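PDB 2G5G: putative lipoprotein from Campylobacter jejuni subsp. jejuni, which binds heme as a cofacial pair linked to dimerization and probably takes part in bacterial heme transport. Local coordinates for residues G48-H51 against D52-K55. Numbering follows the deposited sequence.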
loop_
_atom_site.group_PDB
_atom_site.type_symbol
_atom_site.label_atom_id
_atom_site.label_comp_id
_atom_site.label_asym_id
_atom_site.label_seq_id
_atom_site.Cartn_x
_atom_site.Cartn_y
_atom_site.Cartn_z
ATOM N N GLY A 48 -3.261 17.326 -18.702
ATOM C CA GLY A 48 -3.517 16.993 -17.310
ATOM C C GLY A 48 -5.011 16.874 -17.066
ATOM O O GLY A 48 -5.775 17.717 -17.523
ATOM N N GLU A 49 -5.396 15.830 -16.334
ATOM C CA GLU A 49 -6.797 15.528 -16.066
ATOM C C GLU A 49 -7.044 15.203 -14.578
ATOM O O GLU A 49 -6.115 14.894 -13.824
ATOM C CB GLU A 49 -7.275 14.352 -16.936
ATOM C CG GLU A 49 -6.617 13.013 -16.546
ATOM C CD GLU A 49 -7.489 11.766 -16.846
ATOM O OE1 GLU A 49 -8.510 11.859 -17.551
ATOM O OE2 GLU A 49 -7.128 10.692 -16.343
ATOM N N LYS A 50 -8.309 15.296 -14.184
ATOM C CA LYS A 50 -8.790 14.685 -12.944
ATOM C C LYS A 50 -9.437 13.348 -13.388
ATOM O O LYS A 50 -10.339 13.358 -14.227
ATOM C CB LYS A 50 -9.822 15.608 -12.291
ATOM C CG LYS A 50 -10.343 15.129 -10.916
ATOM C CD LYS A 50 -11.323 16.158 -10.350
ATOM C CE LYS A 50 -11.949 15.674 -9.036
ATOM N NZ LYS A 50 -13.125 14.792 -9.299
ATOM N N HIS A 51 -8.973 12.234 -12.821
ATOM C CA HIS A 51 -9.212 10.894 -13.404
ATOM C C HIS A 51 -10.675 10.432 -13.508
ATOM O O HIS A 51 -10.999 9.574 -14.336
ATOM C CB HIS A 51 -8.337 9.840 -12.715
ATOM C CG HIS A 51 -6.861 10.109 -12.814
ATOM N ND1 HIS A 51 -6.173 10.117 -14.014
ATOM C CD2 HIS A 51 -5.939 10.374 -11.857
ATOM C CE1 HIS A 51 -4.895 10.374 -13.790
ATOM N NE2 HIS A 51 -4.731 10.546 -12.491
ATOM N N ASP A 52 -11.564 11.034 -12.713
ATOM C CA ASP A 52 -12.976 10.629 -12.696
ATOM C C ASP A 52 -13.888 11.725 -13.213
ATOM O O ASP A 52 -15.105 11.650 -13.042
ATOM C CB ASP A 52 -13.421 10.197 -11.279
ATOM C CG ASP A 52 -13.157 11.266 -10.205
ATOM O OD1 ASP A 52 -12.838 12.427 -10.552
ATOM O OD2 ASP A 52 -13.261 10.944 -8.995
ATOM N N GLU A 53 -13.302 12.742 -13.850
ATOM C CA GLU A 53 -14.050 13.925 -14.259
ATOM C C GLU A 53 -14.574 13.830 -15.695
ATOM O O GLU A 53 -13.797 13.790 -16.666
ATOM C CB GLU A 53 -13.178 15.180 -14.044
ATOM C CG GLU A 53 -13.914 16.495 -13.971
ATOM C CD GLU A 53 -14.953 16.540 -12.849
ATOM O OE1 GLU A 53 -14.675 16.113 -11.705
ATOM O OE2 GLU A 53 -16.054 17.001 -13.159
ATOM N N VAL A 54 -15.895 13.799 -15.834
ATOM C CA VAL A 54 -16.520 13.506 -17.129
ATOM C C VAL A 54 -16.241 14.555 -18.212
ATOM O O VAL A 54 -15.998 14.205 -19.372
ATOM C CB VAL A 54 -18.063 13.277 -16.995
ATOM C CG1 VAL A 54 -18.718 13.206 -18.370
ATOM C CG2 VAL A 54 -18.347 12.010 -16.215
ATOM N N LYS A 55 -16.285 15.828 -17.826
ATOM C CA LYS A 55 -16.029 16.935 -18.753
ATOM C C LYS A 55 -14.575 16.930 -19.262
ATOM O O LYS A 55 -14.305 17.381 -20.390
ATOM C CB LYS A 55 -16.331 18.269 -18.090
ATOM C CG LYS A 55 -17.813 18.609 -18.057
ATOM C CD LYS A 55 -18.024 19.901 -17.304
ATOM C CE LYS A 55 -19.496 20.134 -16.970
ATOM N NZ LYS A 55 -19.614 21.396 -16.182
#
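The side chain of K50 runs straight, with CG trans to its own backbone N (chi1 -176°), until chi4 (-84°) turns NZ toward the carboxylates of D52 and E53. E53 bends at chi2 to bring OE1 to the same amine. K50 NZ forms a salt bridge of 2.7 Å with D52 OD1, approaching on the syn side and slightly out of the carboxylate plane. A longer salt bridge, 3.2 Å from K50 NZ to E53 OE1, lies nearly along the C-O axis. The two acids probably share the lysine charge, at a partly exposed place on the surface. K50 to E53 form a type I beta turn, closed by E53 N to K50 O at 3.0 Å. The side chain of H51 lies about 7 Å from a bound heme; H51 ND1 donates to E49 OE2 at 2.6 Å, on its anti side, tilted out of both the carboxylate and the ring planes. Y123 also bonds that oxygen, and the ring of W118 meets H51 edge-to-face. K50 further makes a cation-pi contact with Y250. The turn thus joins the end of central strand 44-49 to helix 54-73, with E53 at the helix N-cap position, and K57 of that helix reaches back to E49 and to H51 O.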